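Local coordinates for protein alcohol dehydrogenase, zinc-containing (PDB 1VJ0) that probably works as a zinc-containing oxidoreductase of the alcohol dehydrogenase family, with four-ligand zinc sites and a Rossmann-type domain, at residues Met21-Phe26 against His60-Glu65; Leu207-Val212 against Lys234-Ile239; Ala220-Val225 against Gly240-Leu245. All blocks are in the same frame, centred on the assembly; numbering follows the deposited sequence.

Contact 1 (Met21-Phe26 against His60-Glu65); sequences MVLEKF and HMFRGE
The ring of F26 lies flat over the backbone of G64, whose CA sits 3.5 Å from the ring centroid and 19° off the normal, a CH-pi contact displaced toward the rim by CG and CD1. Two carbonyls of the helix end also meet F26: M61 O approaches the ring obliquely, 3.2 Å from CD1, and F62 O takes a CA-H...O contact from F26 CA at 3.3 Å. Deeper in, L23 sends CD1 to the F62 ring, 3.6 Å from its CD1; the two side chains cross obliquely, and both hold CG anti to the backbone N (chi1 -177° for L23).

G64, the first residue past the helix to leave helical torsions, forms a Schellman motif. A CB at its positive phi (83°) would crowd the carbonyl before it and collide with F26 CG, which leaves room for little but glycine. R63 leaves on another side, with NE in a salt bridge to E367 of helix 359-368 and NH1 on N27 OD1.

The contact joins the loop after strand 16-22 to the C-terminal end of the helix that starts just after zinc ligand C55, with M61 beside zinc ligand H77. An alanine in place of F26 removes the ring over G64 CA, and would probably loosen the packing of 21-26 on the helix end. The hold depends on the fit of ring to glycine and methyl to ring, not on charge or conventional hydrogen bonds.

Contact 2 (Leu207-Val212 against Lys234-Ile239); sequences LGLFGV and KLAEEI
L209 is the first residue of 207-212 to touch 234-239, with both methyls and its CB. Its CG stands anti to the carbonyl carbon (chi1 -64°), on the side of the partner helix, and CD2 rests on the backbone of A236, 3.7 Å from its CA, while CD1 meets CD2 of L235 at 3.9 Å, the two leucines crossing at about a right angle. The tip of I239 meets the same residue: I239 CD1 lies 3.6 Å from L209 O and also touches L209 CB. One turn on, V212 turns CG1, anti to its backbone N, over the C-terminal end of the partner helix. That methyl rests 3.7 Å from I239 O and 3.9 Å from I239 CG1. I239 holds its CG1 in the crowded position between N and carbonyl carbon (chi1 68°), and from there its chain passes V212 and extends to L209.

The segment axes run nearly alongside, 24° apart and 9.8 Å at closest approach, with small A236 letting L209 close in. Both helices lie on the same face of the parallel Rossmann sheet, where V212 and A236 each pack on V225 of strand 222-227; L372 touches L209 and L235, and F210 turns away to helix 170-188.

Contact 3 (Ala220-Val225 against Gly240-Leu245); sequences AENVIV and GADLTL
Strands 222-225 and 243-245 run parallel, their segment axes 4.7 Å apart and 22° askew, with V225 bonded through both N and O: its N-H reaches L243 O at 3.0 Å, and its O, nearly along the C=O axis, takes L245 N at 2.9 Å. At the near end V223 O accepts D242 N at 2.8 Å, in the carbonyl plane, and a weak second bond from L243 N.

D242 completes the pairing where strand 243-246 has not yet begun. Its CG is anti to the carbonyl carbon (chi1 -62°), so the carboxylate folds back along 220-225 and OD2 receives V223 N at 2.9 Å through the anti lone pair, with a bent N-H...OD2 angle of 153°. The same OD2 forms a salt bridge with R216 of helix 206-217, whose positive charge would probably help keep the carboxylate ionised. D242 thus grips V223 at both N and O.

On one face I224 lies side by side with L243 and L245, all pointing the same way: CG1 meets L243 CB, and CG2 meets L245 CD1 at 3.9 Å. On the other, V225 CG2 touches the methyl of A241 at 4.0 Å.

The pair belongs to the beta-alpha-beta crossover 222-227, 230-238, 243-246 of the Rossmann-type sheet. V225, A241 and T244 sit under helix 230-238, while L243 and L245 pack on helix 252-262. Strand 222-227 pairs on its other edge with 198-202, leaving 243-246 outermost within the chain, and E221 OE1 hydrogen-bonds to S337 OG of the second subunit.

How the contacts relate
From the N terminus, contact 1 comes first, closing a loop of 33 intervening residues that bears strands 31-37 and 45-54 and most of helix 56-62. It is finished before the other two open and stands apart from them, its centre 30 Å from that of contact 2 and on the opposite side of the chain's centre from contact 3. Contact 2 closes over 21 residues carrying strand 222-227, contact 3 over 14 carrying helix 230-238. These two cross: 207-212, 220-225, 234-239 and 240-245 alternate along the chain. They also touch, E237 OE2 probably hydrogen-bonded to T244 OG1 and A236 O to A241 N. Together they tie two helices to one edge of the Rossmann-type sheet.

Contact 1 (Met21-Phe26 against His60-Glu65)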
loop_
_atom_site.group_PDB
_atom_site.type_symbol
_atom_site.label_atom_id
_atom_site.label_comp_id
_atom_site.label_asym_id
_atom_site.label_seq_id
_atom_site.Cartn_x
_atom_site.Cartn_y
_atom_site.Cartn_z
ATOM N N MET A 21 -42.764 -14.415 -3.352
ATOM C CA MET A 21 -42.903 -14.576 -4.779
ATOM C C MET A 21 -41.769 -15.471 -5.242
ATOM O O MET A 21 -40.614 -15.093 -5.175
ATOM C CB MET A 21 -42.851 -13.220 -5.474
ATOM C CG MET A 21 -44.022 -12.337 -5.091
ATOM S SD MET A 21 -45.658 -12.966 -5.540
ATOM C CE MET A 21 -45.606 -12.728 -7.306
ATOM N N VAL A 22 -42.158 -16.667 -5.674
ATOM C CA VAL A 22 -41.257 -17.764 -5.961
ATOM C C VAL A 22 -41.059 -17.906 -7.481
ATOM O O VAL A 22 -42.012 -17.911 -8.224
ATOM C CB VAL A 22 -41.826 -19.043 -5.346
ATOM C CG1 VAL A 22 -40.937 -20.273 -5.627
ATOM C CG2 VAL A 22 -42.035 -18.809 -3.825
ATOM N N LEU A 23 -39.806 -18.047 -7.888
ATOM C CA LEU A 23 -39.441 -18.493 -9.221
ATOM C C LEU A 23 -39.422 -20.015 -9.216
ATOM O O LEU A 23 -38.589 -20.623 -8.524
ATOM C CB LEU A 23 -38.035 -18.002 -9.557
ATOM C CG LEU A 23 -37.495 -18.324 -10.968
ATOM C CD1 LEU A 23 -38.328 -17.605 -12.054
ATOM C CD2 LEU A 23 -36.108 -17.883 -11.034
ATOM N N GLU A 24 -40.328 -20.613 -9.991
ATOM C CA GLU A 24 -40.456 -22.070 -10.103
ATOM C C GLU A 24 -39.815 -22.628 -11.354
ATOM O O GLU A 24 -39.293 -23.752 -11.339
ATOM C CB GLU A 24 -41.921 -22.448 -10.239
ATOM C CG GLU A 24 -42.842 -22.088 -9.112
ATOM C CD GLU A 24 -44.202 -22.698 -9.419
ATOM O OE1 GLU A 24 -44.880 -22.236 -10.387
ATOM O OE2 GLU A 24 -44.516 -23.726 -8.786
ATOM N N LYS A 25 -39.939 -21.858 -12.442
ATOM C CA LYS A 25 -39.409 -22.199 -13.788
ATOM C C LYS A 25 -38.926 -20.906 -14.457
ATOM O O LYS A 25 -39.575 -19.847 -14.355
ATOM C CB LYS A 25 -40.502 -22.779 -14.680
ATOM C CG LYS A 25 -41.333 -23.907 -14.115
ATOM C CD LYS A 25 -42.074 -24.610 -15.236
ATOM C CE LYS A 25 -43.425 -25.229 -14.758
ATOM N NZ LYS A 25 -44.319 -25.664 -15.890
ATOM N N PHE A 26 -37.823 -20.979 -15.176
ATOM C CA PHE A 26 -37.298 -19.767 -15.822
ATOM C C PHE A 26 -38.288 -19.266 -16.867
ATOM O O PHE A 26 -39.045 -20.047 -17.460
ATOM C CB PHE A 26 -35.918 -20.012 -16.432
ATOM C CG PHE A 26 -34.881 -20.416 -15.429
ATOM C CD1 PHE A 26 -34.575 -19.602 -14.363
ATOM C CD2 PHE A 26 -34.189 -21.618 -15.560
ATOM C CE1 PHE A 26 -33.627 -19.976 -13.445
ATOM C CE2 PHE A 26 -33.219 -21.988 -14.640
ATOM C CZ PHE A 26 -32.931 -21.161 -13.589
ATOM N N HIS A 60 -31.908 -11.397 -15.370
ATOM C CA HIS A 60 -31.146 -12.456 -15.978
ATOM C C HIS A 60 -31.358 -13.795 -15.307
ATOM O O HIS A 60 -31.490 -14.810 -15.989
ATOM C CB HIS A 60 -29.680 -12.047 -16.023
ATOM C CG HIS A 60 -29.488 -10.762 -16.771
ATOM N ND1 HIS A 60 -29.097 -9.588 -16.152
ATOM C CD2 HIS A 60 -29.740 -10.441 -18.062
ATOM C CE1 HIS A 60 -29.068 -8.613 -17.047
ATOM N NE2 HIS A 60 -29.460 -9.104 -18.212
ATOM N N MET A 61 -31.453 -13.773 -13.986
ATOM C CA MET A 61 -31.746 -14.974 -13.229
ATOM C C MET A 61 -33.148 -15.492 -13.556
ATOM O O MET A 61 -33.322 -16.679 -13.790
ATOM C CB MET A 61 -31.595 -14.697 -11.727
ATOM C CG MET A 61 -30.140 -14.454 -11.208
ATOM S SD MET A 61 -30.240 -13.956 -9.470
ATOM C CE MET A 61 -29.206 -12.496 -9.426
ATOM N N PHE A 62 -34.137 -14.606 -13.620
ATOM C CA PHE A 62 -35.508 -14.984 -14.011
ATOM C C PHE A 62 -35.526 -15.680 -15.375
ATOM O O PHE A 62 -36.308 -16.611 -15.631
ATOM C CB PHE A 62 -36.417 -13.723 -14.047
ATOM C CG PHE A 62 -37.796 -13.973 -14.585
ATOM C CD1 PHE A 62 -38.799 -14.416 -13.752
ATOM C CD2 PHE A 62 -38.099 -13.733 -15.933
ATOM C CE1 PHE A 62 -40.072 -14.624 -14.223
ATOM C CE2 PHE A 62 -39.364 -13.955 -16.416
ATOM C CZ PHE A 62 -40.356 -14.422 -15.572
ATOM N N ARG A 63 -34.666 -15.201 -16.260
ATOM C CA ARG A 63 -34.634 -15.663 -17.636
ATOM C C ARG A 63 -33.868 -16.972 -17.820
ATOM O O ARG A 63 -33.896 -17.551 -18.895
ATOM C CB ARG A 63 -34.032 -14.577 -18.528
ATOM C CG ARG A 63 -34.931 -13.340 -18.651
ATOM C CD ARG A 63 -35.512 -13.161 -19.988
ATOM N NE ARG A 63 -36.634 -12.219 -20.035
ATOM C CZ ARG A 63 -37.923 -12.547 -20.186
ATOM N NH1 ARG A 63 -38.314 -13.826 -20.241
ATOM N NH2 ARG A 63 -38.852 -11.583 -20.265
ATOM N N GLY A 64 -33.222 -17.446 -16.766
ATOM C CA GLY A 64 -32.439 -18.657 -16.811
ATOM C C GLY A 64 -31.026 -18.482 -17.357
ATOM O O GLY A 64 -30.468 -19.410 -17.932
ATOM N N GLU A 65 -30.438 -17.314 -17.180
ATOM C CA GLU A 65 -29.140 -17.005 -17.777
ATOM C C GLU A 65 -27.989 -17.139 -16.767
ATOM O O GLU A 65 -26.830 -17.179 -17.176
ATOM C CB GLU A 65 -29.181 -15.584 -18.395
ATOM C CG GLU A 65 -30.037 -15.506 -19.652
ATOM C CD GLU A 65 -30.418 -14.099 -20.149
ATOM O OE1 GLU A 65 -30.224 -13.081 -19.447
ATOM O OE2 GLU A 65 -30.956 -14.017 -21.288
#

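Contact 2 (Leu207-Val212 against Lys234-Ile239)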
loop_
_atom_site.group_PDB
_atom_site.type_symbol
_atom_site.label_atom_id
_atom_site.label_comp_id
_atom_site.label_asym_id
_atom_site.label_seq_id
_atom_site.Cartn_x
_atom_site.Cartn_y
_atom_site.Cartn_z
ATOM N N LEU A 207 -24.857 1.428 -10.485
ATOM C CA LEU A 207 -23.425 1.263 -10.226
ATOM C C LEU A 207 -22.636 2.533 -10.506
ATOM O O LEU A 207 -21.891 3.072 -9.624
ATOM C CB LEU A 207 -22.886 0.092 -11.043
ATOM C CG LEU A 207 -21.380 -0.239 -10.890
ATOM C CD1 LEU A 207 -21.086 -0.706 -9.503
ATOM C CD2 LEU A 207 -20.980 -1.298 -11.860
ATOM N N GLY A 208 -22.770 3.046 -11.735
ATOM C CA GLY A 208 -22.055 4.270 -12.109
ATOM C C GLY A 208 -22.473 5.476 -11.268
ATOM O O GLY A 208 -21.631 6.316 -10.864
ATOM N N LEU A 209 -23.758 5.550 -10.964
ATOM C CA LEU A 209 -24.283 6.649 -10.134
ATOM C C LEU A 209 -23.830 6.628 -8.663
ATOM O O LEU A 209 -23.444 7.675 -8.107
ATOM C CB LEU A 209 -25.783 6.713 -10.259
ATOM C CG LEU A 209 -26.337 7.049 -11.657
ATOM C CD1 LEU A 209 -27.807 6.745 -11.681
ATOM C CD2 LEU A 209 -26.085 8.510 -12.017
ATOM N N PHE A 210 -23.791 5.466 -8.044
ATOM C CA PHE A 210 -23.132 5.348 -6.736
ATOM C C PHE A 210 -21.664 5.748 -6.831
ATOM O O PHE A 210 -21.166 6.406 -5.927
ATOM C CB PHE A 210 -23.259 3.918 -6.148
ATOM C CG PHE A 210 -24.401 3.750 -5.228
ATOM C CD1 PHE A 210 -25.669 3.445 -5.707
ATOM C CD2 PHE A 210 -24.212 3.890 -3.855
ATOM C CE1 PHE A 210 -26.725 3.294 -4.830
ATOM C CE2 PHE A 210 -25.247 3.711 -2.997
ATOM C CZ PHE A 210 -26.513 3.448 -3.473
ATOM N N GLY A 211 -21.000 5.371 -7.932
ATOM C CA GLY A 211 -19.611 5.783 -8.235
ATOM C C GLY A 211 -19.433 7.291 -8.122
ATOM O O GLY A 211 -18.433 7.763 -7.579
ATOM N N VAL A 212 -20.406 8.052 -8.647
ATOM C CA VAL A 212 -20.367 9.528 -8.577
ATOM C C VAL A 212 -20.301 10.006 -7.125
ATOM O O VAL A 212 -19.403 10.785 -6.747
ATOM C CB VAL A 212 -21.589 10.186 -9.301
ATOM C CG1 VAL A 212 -21.630 11.709 -9.073
ATOM C CG2 VAL A 212 -21.519 9.888 -10.838
ATOM N N LYS A 234 -28.379 13.739 -16.597
ATOM C CA LYS A 234 -28.925 14.811 -15.760
ATOM C C LYS A 234 -28.907 14.383 -14.286
ATOM O O LYS A 234 -28.450 15.109 -13.440
ATOM C CB LYS A 234 -30.331 15.153 -16.222
ATOM C CG LYS A 234 -30.884 16.364 -15.602
ATOM C CD LYS A 234 -32.175 16.815 -16.314
ATOM N N LEU A 235 -29.299 13.145 -14.007
ATOM C CA LEU A 235 -29.259 12.642 -12.653
ATOM C C LEU A 235 -27.822 12.633 -12.129
ATOM O O LEU A 235 -27.590 13.074 -11.029
ATOM C CB LEU A 235 -29.867 11.248 -12.583
ATOM C CG LEU A 235 -29.946 10.584 -11.229
ATOM C CD1 LEU A 235 -30.691 11.466 -10.241
ATOM C CD2 LEU A 235 -30.693 9.279 -11.403
ATOM N N ALA A 236 -26.857 12.202 -12.940
ATOM C CA ALA A 236 -25.469 12.169 -12.521
ATOM C C ALA A 236 -24.995 13.553 -12.125
ATOM O O ALA A 236 -24.337 13.681 -11.108
ATOM C CB ALA A 236 -24.575 11.616 -13.609
ATOM N N GLU A 237 -25.353 14.575 -12.903
ATOM C CA GLU A 237 -25.072 15.973 -12.518
ATOM C C GLU A 237 -25.732 16.394 -11.212
ATOM O O GLU A 237 -25.114 17.061 -10.369
ATOM C CB GLU A 237 -25.547 16.942 -13.619
ATOM C CG GLU A 237 -24.716 16.816 -14.912
ATOM C CD GLU A 237 -25.324 17.514 -16.121
ATOM O OE1 GLU A 237 -26.440 18.073 -16.003
ATOM O OE2 GLU A 237 -24.680 17.464 -17.202
ATOM N N GLU A 238 -26.995 16.043 -11.052
ATOM C CA GLU A 238 -27.703 16.343 -9.814
ATOM C C GLU A 238 -27.088 15.714 -8.561
ATOM O O GLU A 238 -27.260 16.263 -7.463
ATOM C CB GLU A 238 -29.133 15.915 -9.938
ATOM C CG GLU A 238 -29.880 16.843 -10.878
ATOM C CD GLU A 238 -31.330 16.495 -11.057
ATOM O OE1 GLU A 238 -31.783 15.469 -10.478
ATOM O OE2 GLU A 238 -32.005 17.268 -11.769
ATOM N N ILE A 239 -26.372 14.602 -8.686
ATOM C CA ILE A 239 -25.799 13.941 -7.477
ATOM C C ILE A 239 -24.285 14.150 -7.360
ATOM O O ILE A 239 -23.627 13.542 -6.490
ATOM C CB ILE A 239 -26.176 12.441 -7.367
ATOM C CG1 ILE A 239 -25.512 11.614 -8.461
ATOM C CG2 ILE A 239 -27.731 12.223 -7.340
ATOM C CD1 ILE A 239 -25.929 10.191 -8.438
#

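Contact 3 (Ala220-Val225 against Gly240-Leu245)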
loop_
_atom_site.group_PDB
_atom_site.type_symbol
_atom_site.label_atom_id
_atom_site.label_comp_id
_atom_site.label_asym_id
_atom_site.label_seq_id
_atom_site.Cartn_x
_atom_site.Cartn_y
_atom_site.Cartn_z
ATOM N N ALA A 220 -12.439 13.335 -4.670
ATOM C CA ALA A 220 -11.982 13.552 -6.050
ATOM C C ALA A 220 -12.161 14.985 -6.440
ATOM O O ALA A 220 -13.139 15.631 -6.044
ATOM C CB ALA A 220 -12.744 12.687 -7.030
ATOM N N GLU A 221 -11.246 15.486 -7.259
ATOM C CA GLU A 221 -11.362 16.852 -7.707
ATOM C C GLU A 221 -12.384 17.028 -8.827
ATOM O O GLU A 221 -13.200 17.978 -8.823
ATOM C CB GLU A 221 -10.001 17.363 -8.173
ATOM C CG GLU A 221 -10.027 18.830 -8.559
ATOM C CD GLU A 221 -8.648 19.325 -8.948
ATOM O OE1 GLU A 221 -7.739 19.272 -8.097
ATOM O OE2 GLU A 221 -8.467 19.726 -10.115
ATOM N N ASN A 222 -12.295 16.174 -9.829
ATOM C CA ASN A 222 -13.232 16.210 -10.949
ATOM C C ASN A 222 -13.897 14.852 -11.143
ATOM O O ASN A 222 -13.239 13.808 -11.095
ATOM C CB ASN A 222 -12.509 16.549 -12.269
ATOM C CG ASN A 222 -11.742 17.820 -12.220
ATOM O OD1 ASN A 222 -10.523 17.845 -12.485
ATOM N ND2 ASN A 222 -12.413 18.876 -11.920
ATOM N N VAL A 223 -15.206 14.872 -11.371
ATOM C CA VAL A 223 -15.962 13.629 -11.628
ATOM C C VAL A 223 -16.710 13.778 -12.959
ATOM O O VAL A 223 -17.499 14.745 -13.152
ATOM C CB VAL A 223 -16.935 13.261 -10.475
ATOM C CG1 VAL A 223 -17.784 12.028 -10.867
ATOM C CG2 VAL A 223 -16.175 13.028 -9.154
ATOM N N ILE A 224 -16.371 12.928 -13.914
ATOM C CA ILE A 224 -16.966 13.002 -15.262
ATOM C C ILE A 224 -17.672 11.693 -15.532
ATOM O O ILE A 224 -17.104 10.618 -15.264
ATOM C CB ILE A 224 -15.864 13.201 -16.336
ATOM C CG1 ILE A 224 -15.155 14.547 -16.132
ATOM C CG2 ILE A 224 -16.427 13.071 -17.799
ATOM C CD1 ILE A 224 -13.649 14.390 -16.139
ATOM N N VAL A 225 -18.906 11.777 -16.054
ATOM C CA VAL A 225 -19.674 10.584 -16.441
ATOM C C VAL A 225 -19.947 10.536 -17.964
ATOM O O VAL A 225 -20.340 11.532 -18.545
ATOM C CB VAL A 225 -21.009 10.549 -15.700
ATOM C CG1 VAL A 225 -21.831 9.315 -16.114
ATOM C CG2 VAL A 225 -20.756 10.541 -14.190
ATOM N N GLY A 240 -23.719 14.947 -8.261
ATOM C CA GLY A 240 -22.407 15.554 -8.046
ATOM C C GLY A 240 -21.400 15.500 -9.183
ATOM O O GLY A 240 -20.285 15.929 -8.990
ATOM N N ALA A 241 -21.753 14.925 -10.340
ATOM C CA ALA A 241 -20.843 14.946 -11.496
ATOM C C ALA A 241 -20.551 16.391 -11.935
ATOM O O ALA A 241 -21.477 17.229 -12.045
ATOM C CB ALA A 241 -21.427 14.130 -12.658
ATOM N N ASP A 242 -19.288 16.684 -12.246
ATOM C CA ASP A 242 -18.898 18.004 -12.766
ATOM C C ASP A 242 -19.174 18.148 -14.268
ATOM O O ASP A 242 -19.337 19.245 -14.761
ATOM C CB ASP A 242 -17.391 18.232 -12.544
ATOM C CG ASP A 242 -17.014 18.241 -11.071
ATOM O OD1 ASP A 242 -17.439 19.184 -10.376
ATOM O OD2 ASP A 242 -16.302 17.384 -10.542
ATOM N N LEU A 243 -19.128 17.034 -14.990
ATOM C CA LEU A 243 -19.324 17.031 -16.436
ATOM C C LEU A 243 -19.917 15.731 -16.814
ATOM O O LEU A 243 -19.568 14.685 -16.233
ATOM C CB LEU A 243 -17.965 17.146 -17.136
ATOM C CG LEU A 243 -17.936 17.133 -18.660
ATOM C CD1 LEU A 243 -18.647 18.339 -19.226
ATOM C CD2 LEU A 243 -16.510 17.070 -19.190
ATOM N N THR A 244 -20.834 15.777 -17.752
ATOM C CA THR A 244 -21.346 14.556 -18.437
ATOM C C THR A 244 -21.092 14.650 -19.921
ATOM O O THR A 244 -21.047 15.725 -20.477
ATOM C CB THR A 244 -22.839 14.247 -18.143
ATOM O OG1 THR A 244 -23.715 15.286 -18.592
ATOM C CG2 THR A 244 -23.072 14.196 -16.661
ATOM N N LEU A 245 -20.844 13.508 -20.538
ATOM C CA LEU A 245 -20.695 13.429 -21.971
ATOM C C LEU A 245 -21.565 12.310 -22.516
ATOM O O LEU A 245 -21.415 11.125 -22.136
ATOM C CB LEU A 245 -19.249 13.143 -22.294
ATOM C CG LEU A 245 -18.227 14.183 -21.807
ATOM C CD1 LEU A 245 -16.856 13.575 -21.670
ATOM C CD2 LEU A 245 -18.192 15.367 -22.750
#